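PDB 5V3T: globin from Bacillus anthracis, which binds heme and, as a group II truncated hemoglobin, probably carries or handles oxygen and other small ligands at the heme iron. Local coordinates for residues A[47-52]-A[66-71]. Numbering follows the deposited sequence.
Sequences ARKQKQ and EEHGHP. With HEM (protoporphyrin IX containing Fe), chain C; SO4 (sulfate ion), chain E.
Lys49 faces His68 and Gln52 faces Glu67 where helix 44-57 passes the end of helix 63-68, the backbones far enough apart (CA of Lys49 to CA of His68, 8.9 Å) that side chains alone bridge them. Gln52 uses both ends of its amide, for two different partners. Its OE1 accepts a bond from His68 NE2 at 2.7 Å, the oxygen lying in the plane of the imidazole while the amide stands almost upright to the ring (81°). Its NE2 donates a nearly straight bond to Glu67 OE1 at 2.9 Å, meeting that oxygen close to the line of its C-O bond. Glu67, with CG anti to the backbone N (chi1 174°) and an extended chain, lays CG over one face of His68 and carries its carboxylate to Arg48. The two charged groups meet tip to tip: Arg48 NH1 bonds Glu67 OE2 at 3.1 Å on the syn side, though tilted out of the carboxylate plane, in a salt bridge backed by a weak bond from Arg48 NH2 to Glu67 OE1. Arg48 NH1 also forms a salt bridge with Glu45, its stronger polar partner, on the same helix. Lys49 crosses His68 at about a right angle, its CG 3.8 Å from His68 NE2, and bends at chi3 (-71°) to bring NZ to one oxygen of each heme propionate, HEM O2A at 3.0 Å and HEM O1D at 3.1 Å. The network thus joins helix 63-68 to the propionate side of helix 44-57, which carries Gln50 of this truncated globin's distal cyanide pocket. His68 NE2 carries a proton for Gln52; the very short ND1 contact with a sulfate, probably from the crystallisation liquor, is doubtful. A doubly protonated ring is possible, favoured by Glu67 and, in this crystal, sulfate, but opposed by Arg48 and Lys49.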
loop_
_atom_site.group_PDB
_atom_site.type_symbol
_atom_site.label_atom_id
_atom_site.label_comp_id
_atom_site.label_asym_id
_atom_site.label_seq_id
_atom_site.Cartn_x
_atom_site.Cartn_y
_atom_site.Cartn_z
ATOM N N ALA A 47 -8.891 7.541 -5.760
ATOM C CA ALA A 47 -10.273 7.888 -5.430
ATOM C C ALA A 47 -11.272 6.893 -6.027
ATOM O O ALA A 47 -12.255 6.526 -5.377
ATOM C CB ALA A 47 -10.596 9.294 -5.904
ATOM N N ARG A 48 -11.022 6.469 -7.265
ATOM C CA ARG A 48 -11.886 5.504 -7.932
ATOM C C ARG A 48 -11.913 4.213 -7.133
ATOM O O ARG A 48 -12.981 3.656 -6.862
ATOM C CB ARG A 48 -11.408 5.223 -9.358
ATOM C CG ARG A 48 -12.396 4.402 -10.183
ATOM C CD ARG A 48 -11.804 3.984 -11.527
ATOM N NE ARG A 48 -10.722 3.017 -11.381
ATOM C CZ ARG A 48 -10.890 1.697 -11.406
ATOM N NH1 ARG A 48 -9.848 0.887 -11.274
ATOM N NH2 ARG A 48 -12.102 1.184 -11.564
ATOM N N LYS A 49 -10.727 3.759 -6.734
ATOM C CA LYS A 49 -10.593 2.510 -6.000
ATOM C C LYS A 49 -11.231 2.605 -4.625
ATOM O O LYS A 49 -11.858 1.649 -4.163
ATOM C CB LYS A 49 -9.113 2.098 -5.888
ATOM C CG LYS A 49 -8.556 1.515 -7.196
ATOM C CD LYS A 49 -7.117 0.997 -7.067
ATOM C CE LYS A 49 -6.117 2.128 -6.912
ATOM N NZ LYS A 49 -4.694 1.671 -7.066
ATOM N N GLN A 50 -11.082 3.757 -3.977
ATOM C CA GLN A 50 -11.638 3.959 -2.644
ATOM C C GLN A 50 -13.169 3.938 -2.682
ATOM O O GLN A 50 -13.812 3.462 -1.752
ATOM C CB GLN A 50 -11.149 5.281 -2.039
ATOM C CG GLN A 50 -11.630 5.515 -0.607
ATOM C CD GLN A 50 -10.962 4.591 0.390
ATOM O OE1 GLN A 50 -11.420 3.483 0.660
ATOM N NE2 GLN A 50 -9.846 5.038 0.923
ATOM N N LYS A 51 -13.747 4.479 -3.748
ATOM C CA LYS A 51 -15.204 4.447 -3.905
ATOM C C LYS A 51 -15.685 3.015 -4.045
ATOM O O LYS A 51 -16.702 2.638 -3.468
ATOM C CB LYS A 51 -15.640 5.268 -5.111
ATOM C CG LYS A 51 -15.382 6.745 -4.946
ATOM C CD LYS A 51 -15.560 7.459 -6.252
ATOM C CE LYS A 51 -15.203 8.915 -6.131
ATOM N NZ LYS A 51 -15.167 9.538 -7.472
ATOM N N GLN A 52 -14.940 2.211 -4.801
ATOM C CA GLN A 52 -15.260 0.794 -4.905
ATOM C C GLN A 52 -15.121 0.129 -3.546
ATOM O O GLN A 52 -15.988 -0.641 -3.149
ATOM C CB GLN A 52 -14.366 0.095 -5.919
ATOM C CG GLN A 52 -14.626 0.474 -7.350
ATOM C CD GLN A 52 -13.648 -0.200 -8.265
ATOM O OE1 GLN A 52 -12.444 -0.221 -7.984
ATOM N NE2 GLN A 52 -14.147 -0.788 -9.348
ATOM N N GLU A 66 -14.483 -7.720 -6.830
ATOM C CA GLU A 66 -14.803 -8.175 -8.182
ATOM C C GLU A 66 -13.693 -7.817 -9.166
ATOM O O GLU A 66 -13.371 -8.608 -10.048
ATOM C CB GLU A 66 -16.132 -7.586 -8.666
ATOM C CG GLU A 66 -17.375 -8.269 -8.105
ATOM C CD GLU A 66 -17.354 -9.775 -8.276
ATOM O OE1 GLU A 66 -16.948 -10.254 -9.357
ATOM O OE2 GLU A 66 -17.754 -10.481 -7.326
ATOM N N GLU A 67 -13.108 -6.632 -9.009
ATOM C CA GLU A 67 -12.041 -6.194 -9.906
ATOM C C GLU A 67 -10.630 -6.508 -9.391
ATOM O O GLU A 67 -9.817 -7.076 -10.115
ATOM C CB GLU A 67 -12.137 -4.686 -10.166
ATOM C CG GLU A 67 -10.972 -4.146 -10.987
ATOM C CD GLU A 67 -11.112 -2.678 -11.331
ATOM O OE1 GLU A 67 -12.169 -2.091 -11.019
ATOM O OE2 GLU A 67 -10.159 -2.115 -11.914
ATOM N N HIS A 68 -10.367 -6.160 -8.132
ATOM C CA HIS A 68 -9.007 -6.113 -7.592
ATOM C C HIS A 68 -8.624 -7.308 -6.730
ATOM O O HIS A 68 -7.476 -7.432 -6.298
ATOM C CB HIS A 68 -8.838 -4.844 -6.748
ATOM C CG HIS A 68 -9.253 -3.584 -7.446
ATOM N ND1 HIS A 68 -8.486 -2.984 -8.421
ATOM C CD2 HIS A 68 -10.364 -2.819 -7.317
ATOM C CE1 HIS A 68 -9.098 -1.897 -8.852
ATOM N NE2 HIS A 68 -10.241 -1.774 -8.202
ATOM N N GLY A 69 -9.587 -8.174 -6.457
ATOM C CA GLY A 69 -9.375 -9.294 -5.561
ATOM C C GLY A 69 -9.572 -8.871 -4.113
ATOM O O GLY A 69 -10.095 -7.791 -3.846
ATOM N N HIS A 70 -9.112 -9.701 -3.180
ATOM C CA HIS A 70 -9.297 -9.438 -1.754
ATOM C C HIS A 70 -8.636 -8.121 -1.316
ATOM O O HIS A 70 -7.500 -7.831 -1.704
ATOM C CB HIS A 70 -8.742 -10.615 -0.938
ATOM C CG HIS A 70 -9.533 -11.882 -1.090
ATOM N ND1 HIS A 70 -8.940 -13.115 -1.268
ATOM C CD2 HIS A 70 -10.870 -12.107 -1.101
ATOM C CE1 HIS A 70 -9.876 -14.043 -1.376
ATOM N NE2 HIS A 70 -11.056 -13.457 -1.280
ATOM N N PRO A 71 -9.344 -7.324 -0.502
ATOM C CA PRO A 71 -8.745 -6.067 -0.047
ATOM C C PRO A 71 -7.449 -6.290 0.724
ATOM O O PRO A 71 -6.459 -5.665 0.363
ATOM C CB PRO A 71 -9.836 -5.451 0.839
ATOM C CG PRO A 71 -11.131 -6.049 0.324
ATOM C CD PRO A 71 -10.766 -7.437 -0.117
HETATM C CHA HEM C . -4.049 2.606 -0.961
HETATM C CHB HEM C . -2.110 5.539 2.527
HETATM C CHC HEM C . -5.613 4.023 5.573
HETATM C CHD HEM C . -8.052 1.874 1.927
HETATM C C1A HEM C . -3.244 3.528 -0.281
HETATM C C2A HEM C . -2.066 4.188 -0.823
HETATM C C3A HEM C . -1.543 4.986 0.122
HETATM C C4A HEM C . -2.351 4.872 1.325
HETATM C CMA HEM C . -0.286 5.877 -0.025
HETATM C CAA HEM C . -1.539 4.005 -2.267
HETATM C CBA HEM C . -2.581 4.537 -3.253
HETATM C CGA HEM C . -2.560 3.729 -4.523
HETATM O O1A HEM C . -1.561 2.996 -4.746
HETATM O O2A HEM C . -3.537 3.824 -5.312
HETATM C C1B HEM C . -2.880 5.365 3.666
HETATM C C2B HEM C . -2.645 5.957 4.970
HETATM C C3B HEM C . -3.600 5.520 5.804
HETATM C C4B HEM C . -4.488 4.639 5.065
HETATM C CMB HEM C . -1.483 6.907 5.347
HETATM C CAB HEM C . -3.749 5.893 7.294
HETATM C CBB HEM C . -4.198 4.999 8.188
HETATM C C1C HEM C . -6.605 3.433 4.844
HETATM C C2C HEM C . -7.950 3.141 5.311
HETATM C C3C HEM C . -8.618 2.564 4.312
HETATM C C4C HEM C . -7.734 2.443 3.160
HETATM C CMC HEM C . -8.538 3.443 6.711
HETATM C CAC HEM C . -10.085 2.081 4.418
HETATM C CBC HEM C . -10.861 2.259 3.360
HETATM C C1D HEM C . -7.192 1.883 0.825
HETATM C C2D HEM C . -7.521 1.292 -0.455
HETATM C C3D HEM C . -6.295 1.504 -1.350
HETATM C C4D HEM C . -5.318 2.215 -0.538
HETATM C CMD HEM C . -8.841 0.592 -0.837
HETATM C CAD HEM C . -6.159 1.052 -2.816
HETATM C CBD HEM C . -5.248 -0.174 -2.848
HETATM C CGD HEM C . -5.271 -0.820 -4.209
HETATM O O1D HEM C . -4.287 -0.616 -4.962
HETATM O O2D HEM C . -6.263 -1.530 -4.544
HETATM N NA HEM C . -3.381 3.969 1.036
HETATM N NB HEM C . -4.022 4.575 3.771
HETATM N NC HEM C . -6.507 3.007 3.525
HETATM N ND HEM C . -5.881 2.406 0.736
HETATM FE FE HEM C . -5.039 3.615 2.219
HETATM S S SO4 E . -5.611 -2.683 -10.134
HETATM O O1 SO4 E . -6.288 -3.602 -9.223
HETATM O O2 SO4 E . -5.095 -3.434 -11.276
HETATM O O3 SO4 E . -4.503 -2.037 -9.434
HETATM O O4 SO4 E . -6.548 -1.661 -10.599
#